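Local structure of Phosphoglucosamine/phosphogalactosamine mutase (Sulfolobus tokodaii, 2F7L) at residues V282-S287 against V310-K315; I40-D45 against G59-V64; Y389-E394 against K449-G454; S187-A192 against I199-G204; V83-Y88 against I152-N157. The protein interconverts the 6-phosphates and 1-phosphates of glucosamine and galactosamine, a magnesium-dependent step on the way to UDP-N-acetylglucosamine and UDP-N-acetylgalactosamine. All coordinates share one frame; numbering follows the deposited sequence.

Contact 1. Residues V282-S287 against V310-K315; sequences VTAVSS and VDIAHK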
# COMPACT_ATOMS: atom_id res chain seq x y z
N VAL A 282 -1.49 14.10 0.85
CA VAL A 282 -0.69 13.74 -0.32
C VAL A 282 -1.37 12.57 -1.02
O VAL A 282 -1.99 11.74 -0.38
CB VAL A 282 0.72 13.26 0.10
CG1 VAL A 282 1.55 12.85 -1.11
CG2 VAL A 282 1.43 14.35 0.87
N THR A 283 -1.29 12.52 -2.34
CA THR A 283 -1.85 11.39 -3.08
C THR A 283 -1.24 11.32 -4.47
O THR A 283 -0.72 12.30 -4.99
CB THR A 283 -3.39 11.45 -3.19
OG1 THR A 283 -3.89 10.12 -3.36
CG2 THR A 283 -3.83 12.28 -4.39
N ALA A 284 -1.28 10.13 -5.07
CA ALA A 284 -0.70 9.97 -6.39
C ALA A 284 -1.66 10.36 -7.51
O ALA A 284 -2.89 10.25 -7.41
CB ALA A 284 -0.21 8.54 -6.57
N VAL A 285 -1.05 10.82 -8.60
CA VAL A 285 -1.77 11.24 -9.79
C VAL A 285 -2.70 10.17 -10.34
O VAL A 285 -3.45 10.42 -11.27
CB VAL A 285 -0.78 11.69 -10.87
CG1 VAL A 285 -0.18 13.05 -10.51
CG2 VAL A 285 0.34 10.65 -11.01
N SER A 286 -2.64 8.98 -9.76
CA SER A 286 -3.49 7.85 -10.16
C SER A 286 -4.85 7.99 -9.46
O SER A 286 -5.82 7.30 -9.80
CB SER A 286 -2.81 6.53 -9.77
OG SER A 286 -2.38 6.53 -8.42
N SER A 287 -4.91 8.90 -8.49
CA SER A 287 -6.14 9.17 -7.73
C SER A 287 -7.12 10.07 -8.49
O SER A 287 -6.71 10.99 -9.23
CB SER A 287 -5.78 9.83 -6.39
OG SER A 287 -5.45 8.88 -5.41
N VAL A 310 5.95 3.98 -0.94
CA VAL A 310 7.12 4.30 -0.14
C VAL A 310 7.36 5.82 -0.23
O VAL A 310 7.47 6.51 0.79
CB VAL A 310 8.40 3.57 -0.65
CG1 VAL A 310 9.56 3.84 0.29
CG2 VAL A 310 8.13 2.07 -0.78
N ASP A 311 7.43 6.32 -1.46
CA ASP A 311 7.65 7.74 -1.71
C ASP A 311 6.63 8.58 -0.96
O ASP A 311 6.98 9.55 -0.30
CB ASP A 311 7.56 8.02 -3.20
CG ASP A 311 8.84 7.70 -3.95
OD1 ASP A 311 8.75 7.26 -5.14
OD2 ASP A 311 9.94 7.89 -3.36
N ILE A 312 5.36 8.21 -1.08
CA ILE A 312 4.30 8.93 -0.40
C ILE A 312 4.57 8.97 1.10
O ILE A 312 4.52 10.03 1.72
CB ILE A 312 2.93 8.25 -0.65
CG1 ILE A 312 2.52 8.44 -2.12
CG2 ILE A 312 1.86 8.78 0.32
CD1 ILE A 312 1.23 7.74 -2.48
N ALA A 313 4.84 7.81 1.68
CA ALA A 313 5.10 7.74 3.12
C ALA A 313 6.11 8.81 3.47
O ALA A 313 5.91 9.56 4.42
CB ALA A 313 5.61 6.35 3.51
N HIS A 314 7.18 8.91 2.70
CA HIS A 314 8.20 9.93 2.95
C HIS A 314 7.67 11.37 2.73
O HIS A 314 7.87 12.24 3.57
CB HIS A 314 9.43 9.67 2.08
CG HIS A 314 10.29 8.55 2.59
ND1 HIS A 314 10.89 8.57 3.83
CD2 HIS A 314 10.68 7.39 2.01
CE1 HIS A 314 11.61 7.47 3.99
NE2 HIS A 314 11.50 6.74 2.90
N LYS A 315 6.98 11.62 1.62
CA LYS A 315 6.43 12.94 1.37
C LYS A 315 5.47 13.35 2.49
O LYS A 315 5.49 14.48 2.95
CB LYS A 315 5.71 12.99 0.02
CG LYS A 315 5.33 14.39 -0.43
CD LYS A 315 4.68 14.40 -1.80
CE LYS A 315 4.03 15.75 -2.11
NZ LYS A 315 5.00 16.88 -2.10
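Ile312 lays its two methyl ends along strand 282-284. CG2 meets CG1 of Val282 at 4.3 Å, while CD1, at the far end of an extended chain (chi2 177°), comes to 4.4 Å from CB of Ala284. One isoleucine thus touches two residues of the strand that lie on either side of Thr283, whose side chain turns from the helix. A turn further along comes Lys315, and its role here is apolar. CG stands anti to its own backbone N (chi1 -170°), and the stem runs out extended until it bends at chi4, crossing the valine at a slant. Val282 CG1 lies 3.6 Å from Lys315 CD, and Val282 CG2 is 4.1 Å from Lys315 CG, so both valine methyls lean on the methylenes. The ammonium group is engaged by Glu319 in a salt bridge. With an alanine here, Val282 CG1 would probably keep only the looser touch of Ile312 on the helix side, and Glu319 lose its cationic mate. Across the strand, Thr283 OG1 accepts a hydrogen bond from Ser287 OG (2.9 Å) and is also bonded to Phe325 O. Helix and strand run nearly antiparallel, at 161° with 8.7 Å between the axes of the two short segments, as expected where a helix crosses over a sheet between parallel strands. In this alpha/beta/alpha domain, helix 309-318 leads from strand 301-305 to strand 323-326 and covers strand 280-284, which lies between them; Ile312 also packs on Glu326 and Met332, and Lys315 on Thr305.

Contact 2. Residues I40-D45 against G59-V64; sequences ILVGRD and GGLLSV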
# COMPACT_ATOMS: atom_id res chain seq x y z
N ILE A 40 18.18 -5.94 13.98
CA ILE A 40 17.25 -6.04 12.85
C ILE A 40 16.12 -7.02 13.03
O ILE A 40 16.35 -8.19 13.30
CB ILE A 40 17.98 -6.41 11.52
CG1 ILE A 40 19.06 -5.38 11.19
CG2 ILE A 40 16.98 -6.50 10.39
CD1 ILE A 40 18.54 -3.98 11.00
N LEU A 41 14.91 -6.55 12.84
CA LEU A 41 13.73 -7.40 12.99
C LEU A 41 13.35 -8.05 11.66
O LEU A 41 13.19 -7.37 10.65
CB LEU A 41 12.58 -6.54 13.51
CG LEU A 41 11.39 -7.15 14.26
CD1 LEU A 41 10.12 -6.57 13.69
CD2 LEU A 41 11.37 -8.66 14.14
N VAL A 42 13.20 -9.37 11.65
CA VAL A 42 12.83 -10.10 10.43
C VAL A 42 11.43 -10.70 10.56
O VAL A 42 11.16 -11.41 11.52
CB VAL A 42 13.82 -11.25 10.14
CG1 VAL A 42 13.40 -11.97 8.88
CG2 VAL A 42 15.24 -10.70 10.00
N GLY A 43 10.55 -10.41 9.61
CA GLY A 43 9.19 -10.95 9.67
C GLY A 43 8.73 -11.40 8.30
O GLY A 43 9.47 -11.22 7.33
N ARG A 44 7.53 -11.97 8.18
CA ARG A 44 7.05 -12.45 6.87
C ARG A 44 5.54 -12.52 6.69
O ARG A 44 4.79 -12.59 7.66
CB ARG A 44 7.60 -13.84 6.57
CG ARG A 44 6.88 -14.96 7.29
CD ARG A 44 7.63 -16.26 7.08
NE ARG A 44 6.72 -17.36 6.79
CZ ARG A 44 6.22 -18.19 7.70
NH1 ARG A 44 6.54 -18.03 8.99
NH2 ARG A 44 5.39 -19.16 7.33
N ASP A 45 5.09 -12.51 5.45
CA ASP A 45 3.68 -12.63 5.22
C ASP A 45 3.41 -14.13 5.02
O ASP A 45 4.21 -14.97 5.42
CB ASP A 45 3.24 -11.79 4.02
CG ASP A 45 3.68 -12.38 2.70
OD1 ASP A 45 4.26 -13.49 2.68
OD2 ASP A 45 3.44 -11.72 1.67
N GLY A 59 20.44 -16.36 8.24
CA GLY A 59 21.77 -16.89 8.05
C GLY A 59 22.63 -15.80 7.42
O GLY A 59 23.76 -15.57 7.84
N GLY A 60 22.08 -15.10 6.43
CA GLY A 60 22.82 -14.03 5.78
C GLY A 60 23.20 -12.86 6.68
O GLY A 60 24.33 -12.36 6.62
N LEU A 61 22.26 -12.43 7.52
CA LEU A 61 22.54 -11.31 8.42
C LEU A 61 23.57 -11.67 9.52
O LEU A 61 24.35 -10.82 9.97
CB LEU A 61 21.22 -10.83 9.02
CG LEU A 61 20.19 -10.27 8.02
CD1 LEU A 61 18.78 -10.20 8.64
CD2 LEU A 61 20.67 -8.89 7.53
N LEU A 62 23.58 -12.92 9.97
CA LEU A 62 24.56 -13.31 10.99
C LEU A 62 25.96 -13.23 10.37
O LEU A 62 26.88 -12.64 10.95
CB LEU A 62 24.26 -14.72 11.52
CG LEU A 62 22.93 -14.88 12.29
CD1 LEU A 62 22.67 -16.33 12.60
CD2 LEU A 62 22.94 -14.07 13.58
N SER A 63 26.13 -13.76 9.16
CA SER A 63 27.44 -13.72 8.51
C SER A 63 28.04 -12.32 8.48
O SER A 63 29.26 -12.15 8.38
CB SER A 63 27.36 -14.27 7.07
OG SER A 63 26.60 -13.42 6.22
N VAL A 64 27.21 -11.30 8.58
CA VAL A 64 27.76 -9.96 8.57
C VAL A 64 27.61 -9.23 9.90
O VAL A 64 27.60 -7.98 9.96
CB VAL A 64 27.18 -9.16 7.41
CG1 VAL A 64 27.68 -9.75 6.11
CG2 VAL A 64 25.65 -9.18 7.44
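Leu61 directs its CG anti to its own carbonyl carbon (chi1 -63°) and then continues extended through chi2 (164°), which carries CD1 out from the helix toward strand 40-44. From the strand, Val42 answers with CG2, the methyl that stands beside its backbone N because CG1 takes the position anti to it (chi1 180°). The two buried side chains meet tip to tip, with Val42 CG2 at 3.8 Å from Leu61 CD1. Ile40, also buried, two residues earlier and on the same face of the strand, adds a looser touch of its CG2 on the same leucine methyl, at 4.5 Å. Leu61 CD1 therefore lies over a pair of alternate strand residues, while Leu41 between them turns its side chain to the other face. This is the first half of a beta-alpha-beta crossover: strand 39-44 leads into helix 50-63, which packs back on the sheet and passes the chain to the parallel strand 67-73. Val68 of that second strand touches both Val42 and Leu61, and Val66 touches Ile40 and Leu61, so the leucine sits over both strands of the unit. Phe34 of helix 20-34 packs on Ile40 as well.

Contact 3. Residues Y389-E394 against K449-G454; sequences YKKILE and KKIVEG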
# COMPACT_ATOMS: atom_id res chain seq x y z
N TYR A 389 3.66 12.74 -24.53
CA TYR A 389 3.47 13.70 -23.46
C TYR A 389 3.37 15.10 -24.04
O TYR A 389 2.36 15.78 -23.87
CB TYR A 389 4.63 13.61 -22.47
CG TYR A 389 4.61 12.36 -21.59
CD1 TYR A 389 5.72 12.03 -20.82
CD2 TYR A 389 3.50 11.53 -21.55
CE1 TYR A 389 5.72 10.89 -20.03
CE2 TYR A 389 3.50 10.38 -20.75
CZ TYR A 389 4.62 10.07 -20.00
OH TYR A 389 4.63 8.93 -19.24
N LYS A 390 4.41 15.53 -24.74
CA LYS A 390 4.44 16.85 -25.38
C LYS A 390 3.15 17.16 -26.14
O LYS A 390 2.64 18.27 -26.07
CB LYS A 390 5.60 16.92 -26.37
CG LYS A 390 6.89 17.49 -25.80
CD LYS A 390 6.92 19.01 -25.90
CE LYS A 390 8.31 19.60 -25.59
NZ LYS A 390 8.38 21.10 -25.74
N LYS A 391 2.62 16.16 -26.84
CA LYS A 391 1.40 16.32 -27.63
C LYS A 391 0.14 16.51 -26.80
O LYS A 391 -0.42 17.61 -26.77
CB LYS A 391 1.23 15.10 -28.54
CG LYS A 391 0.98 15.41 -30.01
CD LYS A 391 -0.48 15.67 -30.33
CE LYS A 391 -0.70 15.63 -31.86
NZ LYS A 391 -2.12 15.47 -32.32
N ILE A 392 -0.30 15.45 -26.13
CA ILE A 392 -1.51 15.52 -25.32
C ILE A 392 -1.49 16.75 -24.46
O ILE A 392 -2.52 17.35 -24.19
CB ILE A 392 -1.72 14.28 -24.42
CG1 ILE A 392 -0.38 13.73 -23.93
CG2 ILE A 392 -2.45 13.21 -25.21
CD1 ILE A 392 -0.44 12.24 -23.57
N LEU A 393 -0.29 17.12 -24.05
CA LEU A 393 -0.12 18.29 -23.22
C LEU A 393 -0.55 19.52 -24.00
O LEU A 393 -1.46 20.25 -23.60
CB LEU A 393 1.33 18.39 -22.78
CG LEU A 393 1.59 18.94 -21.39
CD1 LEU A 393 0.35 18.79 -20.51
CD2 LEU A 393 2.79 18.20 -20.81
N GLU A 394 0.10 19.74 -25.14
CA GLU A 394 -0.22 20.91 -25.95
C GLU A 394 -1.50 20.79 -26.75
O GLU A 394 -1.71 21.51 -27.71
CB GLU A 394 0.94 21.24 -26.89
CG GLU A 394 1.11 20.29 -28.06
CD GLU A 394 2.35 20.61 -28.88
OE1 GLU A 394 2.46 21.77 -29.35
OE2 GLU A 394 3.22 19.71 -29.04
N LYS A 449 -5.98 7.52 -26.77
CA LYS A 449 -5.47 6.28 -27.38
C LYS A 449 -4.85 6.60 -28.74
O LYS A 449 -3.76 6.13 -29.07
CB LYS A 449 -6.62 5.27 -27.55
CG LYS A 449 -6.21 3.82 -27.83
CD LYS A 449 -7.36 2.90 -27.42
CE LYS A 449 -6.98 1.42 -27.30
NZ LYS A 449 -6.90 0.64 -28.59
N LYS A 450 -5.54 7.43 -29.53
CA LYS A 450 -5.05 7.81 -30.84
C LYS A 450 -3.69 8.46 -30.72
O LYS A 450 -2.72 7.96 -31.28
CB LYS A 450 -6.00 8.80 -31.51
CG LYS A 450 -6.91 8.16 -32.52
CD LYS A 450 -8.30 7.88 -31.96
CE LYS A 450 -9.23 9.08 -32.16
NZ LYS A 450 -8.77 10.29 -31.41
N ILE A 451 -3.63 9.57 -29.99
CA ILE A 451 -2.39 10.33 -29.78
C ILE A 451 -1.24 9.45 -29.30
O ILE A 451 -0.10 9.60 -29.75
CB ILE A 451 -2.57 11.46 -28.74
CG1 ILE A 451 -3.65 12.43 -29.20
CG2 ILE A 451 -1.26 12.19 -28.53
CD1 ILE A 451 -3.91 13.54 -28.21
N VAL A 452 -1.55 8.55 -28.37
CA VAL A 452 -0.53 7.66 -27.82
C VAL A 452 -0.05 6.76 -28.93
O VAL A 452 1.13 6.41 -29.01
CB VAL A 452 -1.09 6.80 -26.65
CG1 VAL A 452 -0.12 5.69 -26.31
CG2 VAL A 452 -1.34 7.68 -25.43
N GLU A 453 -0.98 6.41 -29.81
CA GLU A 453 -0.65 5.56 -30.94
C GLU A 453 0.18 6.34 -31.95
O GLU A 453 0.52 5.82 -33.00
CB GLU A 453 -1.94 5.06 -31.58
CG GLU A 453 -2.49 3.80 -30.94
CD GLU A 453 -3.98 3.63 -31.20
OE1 GLU A 453 -4.44 3.98 -32.31
OE2 GLU A 453 -4.68 3.15 -30.29
N GLY A 454 0.52 7.57 -31.60
CA GLY A 454 1.28 8.41 -32.52
C GLY A 454 0.28 8.72 -33.60
O GLY A 454 0.64 9.02 -34.74
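Ile392 and Ile451 form the buried centre of a helix-to-helix packing contact in the C-terminal domain, between helix 385-396 and the end of helix 438-452. The closest pair of side chains is apolar: Ile392 CG2 lies 3.4 Å from Ile451 CD1 and 3.7 Å from Ile451 CG2. The two side chains pass each other at an angle, so the CG2 methyl of Ile392 rests against both branches of Ile451. On Ile451, CG2 stands anti to the backbone N while CG1 points beside it (chi1 -60°) and continues extended to CD1, which spreads the branches apart. The C-terminal domain belongs to the TBP-like clan, with both helices on one face of a five-stranded antiparallel sheet. Val452, next to Ile451, faces that sheet and packs on Val377, Ile429 and Ile431, whereas Ile451 also touches Val395 and Tyr396, further along helix 385-396. On the exposed rim, the stem of Lys391 lies along Ile451 CG2: its CB is 3.8 Å and its CD 4.0 Å from that methyl, the chain bending at chi2. Just beyond, the positive phi of Gly454 (70°) is consistent with a Schellman end to the second helix, though its backbone N is doubtfully placed.

Contact 4. Residues S187-A192 against I199-G204; sequences STPLVA and IYTING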
# COMPACT_ATOMS: atom_id res chain seq x y z
N SER A 187 -4.54 -9.91 12.49
CA SER A 187 -4.70 -8.65 13.19
C SER A 187 -5.98 -7.83 12.95
O SER A 187 -6.55 -7.29 13.90
CB SER A 187 -3.46 -7.79 12.94
OG SER A 187 -3.31 -7.49 11.57
N THR A 188 -6.43 -7.71 11.71
CA THR A 188 -7.63 -6.92 11.48
C THR A 188 -8.80 -7.44 12.34
O THR A 188 -9.52 -6.67 12.95
CB THR A 188 -8.00 -6.86 9.96
OG1 THR A 188 -6.94 -6.20 9.27
CG2 THR A 188 -9.29 -6.07 9.70
N PRO A 189 -8.97 -8.77 12.41
CA PRO A 189 -10.07 -9.31 13.22
C PRO A 189 -9.89 -8.97 14.70
O PRO A 189 -10.86 -8.83 15.44
CB PRO A 189 -10.00 -10.81 12.94
CG PRO A 189 -9.45 -10.87 11.60
CD PRO A 189 -8.35 -9.85 11.64
N LEU A 190 -8.65 -8.86 15.13
CA LEU A 190 -8.38 -8.55 16.51
C LEU A 190 -8.81 -7.13 16.77
O LEU A 190 -9.43 -6.84 17.79
CB LEU A 190 -6.89 -8.75 16.81
CG LEU A 190 -6.42 -9.96 17.65
CD1 LEU A 190 -7.29 -11.17 17.49
CD2 LEU A 190 -5.01 -10.26 17.26
N VAL A 191 -8.50 -6.22 15.86
CA VAL A 191 -8.93 -4.84 16.09
C VAL A 191 -10.47 -4.80 16.10
O VAL A 191 -11.06 -4.13 16.94
CB VAL A 191 -8.33 -3.84 15.04
CG1 VAL A 191 -6.83 -3.82 15.12
CG2 VAL A 191 -8.72 -4.23 13.65
N ALA A 192 -11.11 -5.55 15.21
CA ALA A 192 -12.58 -5.58 15.16
C ALA A 192 -13.14 -6.02 16.52
O ALA A 192 -14.08 -5.41 17.05
CB ALA A 192 -13.06 -6.54 14.07
N ILE A 199 -18.03 -10.42 13.96
CA ILE A 199 -17.05 -10.61 12.90
C ILE A 199 -17.21 -11.84 12.03
O ILE A 199 -17.32 -12.95 12.53
CB ILE A 199 -15.64 -10.66 13.50
CG1 ILE A 199 -15.43 -9.46 14.42
CG2 ILE A 199 -14.60 -10.68 12.41
CD1 ILE A 199 -14.27 -9.63 15.36
N TYR A 200 -17.25 -11.61 10.72
CA TYR A 200 -17.35 -12.70 9.75
C TYR A 200 -16.13 -12.54 8.84
O TYR A 200 -15.90 -11.45 8.30
CB TYR A 200 -18.59 -12.56 8.87
CG TYR A 200 -19.91 -12.58 9.59
CD1 TYR A 200 -20.39 -11.43 10.21
CD2 TYR A 200 -20.69 -13.74 9.63
CE1 TYR A 200 -21.61 -11.44 10.87
CE2 TYR A 200 -21.91 -13.76 10.28
CZ TYR A 200 -22.36 -12.60 10.90
OH TYR A 200 -23.56 -12.60 11.56
N THR A 201 -15.34 -13.59 8.68
CA THR A 201 -14.21 -13.45 7.80
C THR A 201 -14.32 -14.50 6.71
O THR A 201 -14.71 -15.66 6.94
CB THR A 201 -12.83 -13.61 8.51
OG1 THR A 201 -12.54 -15.00 8.68
CG2 THR A 201 -12.82 -12.93 9.86
N ILE A 202 -13.99 -14.05 5.51
CA ILE A 202 -13.99 -14.91 4.35
C ILE A 202 -12.50 -15.02 4.08
O ILE A 202 -11.76 -14.04 4.16
CB ILE A 202 -14.80 -14.26 3.16
CG1 ILE A 202 -14.83 -15.18 1.96
CG2 ILE A 202 -14.17 -12.97 2.70
CD1 ILE A 202 -15.18 -16.57 2.29
N ASN A 203 -12.05 -16.25 3.87
CA ASN A 203 -10.65 -16.52 3.62
C ASN A 203 -9.74 -16.10 4.77
O ASN A 203 -8.65 -15.58 4.56
CB ASN A 203 -10.27 -15.82 2.32
CG ASN A 203 -11.19 -16.23 1.20
OD1 ASN A 203 -11.44 -17.43 1.01
ND2 ASN A 203 -11.71 -15.25 0.46
N GLY A 204 -10.20 -16.35 5.99
CA GLY A 204 -9.45 -15.98 7.18
C GLY A 204 -8.38 -16.99 7.55
O GLY A 204 -7.57 -16.73 8.43
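Ile199 reaches from strand 199-201 with its CD1 methyl into the surface of helix 188-192. Its CG1 sits beside the backbone N and anti to the carbonyl carbon (chi1 -51°), and the extended second torsion (163°) carries CD1 away from the strand to the backbone of the helix. There CD1 finds two neighbours one turn apart: the methyl CB of Ala192 at 3.6 Å and the carbonyl O of Pro189 at 3.5 Å, the latter a plain van der Waals touch. Ala192 CB is also 3.8 Å from Ile199 CG1, so the small side chain lies against the outer end of the isoleucine; the CA atoms of Ala192 and Ile199 are the nearest across the two segments, 7.1 Å apart. Two residues along the strand, Thr201 makes a slighter contact. Its CG2 stands anti to the carbonyl carbon, and this methyl meets CG of the Pro189 ring at 4.3 Å. The two short segments run almost antiparallel (166°), with 9.6 Å between their axes. Strand 174-178, helix 188-194 and strand 198-201 make a beta-alpha-beta unit of the second alpha/beta/alpha domain, in which 198-201 is an outermost strand. Pro189 also packs on Ile177 of the neighbouring strand, while Phe346 of helix 342-356 touches Ala192 and Val156 of helix 151-160 touches Leu190 and Val191.

Contact 5. Residues V83-Y88 against I152-N157; sequences VKTLGY and ISTYVN
Thr154, the residue of helix 152-157 that meets Thr85 and Leu86, has its OG1 hydrogen-bonded to the carbonyl O of Arg150, an oxygen that also binds the hydroxyl of Ser153. The threonine hydroxyl is thereby tied back to the residue just ahead of its helix, anti to the carbonyl carbon (chi1 -57°), and CG2 is turned to the position anti to the backbone N. Leu86 crosses this group at a slant with both of its methyls: CD2 lies 4.0 Å from Thr154 OG1 and CD1 lies 4.1 Å from Thr154 CG2. Thr85 slides past in the opposite direction, its OG1 4.1 Å from Thr154 CG2; that hydroxyl makes a weak hydrogen bond to Tyr81 O within its own helix. The helix 76-86 belongs to the first alpha/beta/alpha domain and helix 151-160 is counted largely with the second, which makes this a small domain-to-domain contact near the surface. Tyr155, next along, widens the junction by packing on Pro77, Ala78 and Tyr81, while Leu86 also touches Glu148 and Arg150 in the loop before helix 151-160. With the hydroxyl of Thr154 bonded to Arg150 O and that of Thr85 weakly to Tyr81 O, what joins the two segments is van der Waals contact.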
# COMPACT_ATOMS: atom_id res chain seq x y z
N VAL A 83 9.49 -2.06 14.20
CA VAL A 83 10.80 -1.44 14.11
C VAL A 83 10.71 0.04 14.46
O VAL A 83 11.62 0.61 15.07
CB VAL A 83 11.43 -1.64 12.71
CG1 VAL A 83 10.42 -1.38 11.67
CG2 VAL A 83 12.62 -0.71 12.53
N LYS A 84 9.60 0.65 14.09
CA LYS A 84 9.39 2.06 14.39
C LYS A 84 9.36 2.36 15.90
O LYS A 84 10.05 3.25 16.37
CB LYS A 84 8.06 2.53 13.77
CG LYS A 84 7.66 3.95 14.10
CD LYS A 84 6.28 4.28 13.56
CE LYS A 84 5.67 5.51 14.23
NZ LYS A 84 6.48 6.75 14.00
N THR A 85 8.58 1.61 16.66
CA THR A 85 8.47 1.93 18.07
C THR A 85 9.13 0.98 19.05
O THR A 85 9.16 1.27 20.26
CB THR A 85 6.99 2.05 18.48
OG1 THR A 85 6.46 0.74 18.71
CG2 THR A 85 6.15 2.73 17.37
N LEU A 86 9.64 -0.15 18.57
CA LEU A 86 10.24 -1.11 19.48
C LEU A 86 11.75 -0.99 19.64
O LEU A 86 12.35 -1.77 20.37
CB LEU A 86 9.83 -2.52 19.05
CG LEU A 86 8.90 -3.26 20.03
CD1 LEU A 86 8.01 -2.32 20.76
CD2 LEU A 86 8.08 -4.27 19.27
N GLY A 87 12.34 -0.01 18.96
CA GLY A 87 13.78 0.22 19.06
C GLY A 87 14.71 -0.35 18.00
O GLY A 87 15.90 -0.14 18.05
N TYR A 88 14.19 -1.08 17.02
CA TYR A 88 15.06 -1.67 16.01
C TYR A 88 15.81 -0.69 15.12
O TYR A 88 15.41 0.45 14.95
CB TYR A 88 14.25 -2.64 15.16
CG TYR A 88 13.84 -3.85 15.96
CD1 TYR A 88 14.75 -4.88 16.23
CD2 TYR A 88 12.54 -3.96 16.47
CE1 TYR A 88 14.38 -5.98 16.98
CE2 TYR A 88 12.16 -5.05 17.23
CZ TYR A 88 13.09 -6.06 17.48
OH TYR A 88 12.72 -7.11 18.27
N ILE A 152 2.53 -8.25 16.71
CA ILE A 152 1.08 -8.13 16.51
C ILE A 152 0.46 -7.37 17.71
O ILE A 152 -0.17 -6.33 17.53
CB ILE A 152 0.38 -9.51 16.42
CG1 ILE A 152 0.96 -10.34 15.27
CG2 ILE A 152 -1.11 -9.30 16.21
CD1 ILE A 152 0.57 -9.91 13.92
N SER A 153 0.65 -7.90 18.91
CA SER A 153 0.08 -7.26 20.10
C SER A 153 0.41 -5.78 20.16
O SER A 153 -0.49 -4.98 20.42
CB SER A 153 0.56 -7.92 21.40
OG SER A 153 1.80 -7.39 21.86
N THR A 154 1.67 -5.41 19.91
CA THR A 154 2.06 -4.01 19.95
C THR A 154 1.31 -3.20 18.89
O THR A 154 0.89 -2.07 19.12
CB THR A 154 3.58 -3.83 19.70
OG1 THR A 154 4.32 -4.59 20.66
CG2 THR A 154 4.00 -2.39 19.82
N TYR A 155 1.14 -3.81 17.72
CA TYR A 155 0.48 -3.19 16.59
C TYR A 155 -0.98 -2.89 16.88
O TYR A 155 -1.42 -1.74 16.73
CB TYR A 155 0.60 -4.14 15.39
CG TYR A 155 -0.03 -3.69 14.09
CD1 TYR A 155 0.44 -2.58 13.40
CD2 TYR A 155 -1.05 -4.45 13.50
CE1 TYR A 155 -0.09 -2.23 12.15
CE2 TYR A 155 -1.58 -4.13 12.27
CZ TYR A 155 -1.10 -3.01 11.59
OH TYR A 155 -1.61 -2.71 10.33
N VAL A 156 -1.73 -3.90 17.28
CA VAL A 156 -3.15 -3.71 17.57
C VAL A 156 -3.41 -2.59 18.56
O VAL A 156 -4.20 -1.69 18.30
CB VAL A 156 -3.78 -4.99 18.10
CG1 VAL A 156 -5.20 -4.70 18.58
CG2 VAL A 156 -3.77 -6.05 17.00
N ASN A 157 -2.72 -2.66 19.70
CA ASN A 157 -2.87 -1.65 20.74
C ASN A 157 -2.55 -0.28 20.18
O ASN A 157 -3.23 0.71 20.47
CB ASN A 157 -1.93 -1.95 21.88
CG ASN A 157 -2.15 -3.34 22.45
OD1 ASN A 157 -1.19 -3.98 22.91
ND2 ASN A 157 -3.40 -3.82 22.46

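How the contacts relate
Contacts 1, 2 and 4 each pack a helix on a parallel strand, in the third, first and second alpha/beta/alpha domains respectively. Contacts 1 and 2 are buried, whereas contact 4, at an edge strand, is only partly so. Contact 3 instead joins two helices of the C-terminal domain, with an apolar pair edged by a lysine stem, and its centre is about 47 Å from that of contact 2. Contact 5 is the surface member and the one that bridges two domains; there a threonine meets a leucine and a second threonine, with hydroxyls among the touching atoms. It touches both neighbours: Tyr88 CE2 lies 3.7 Å from Leu41 CG of contact 2, and Tyr155 CE2 lies 3.8 Å from Ser187 OG of contact 4.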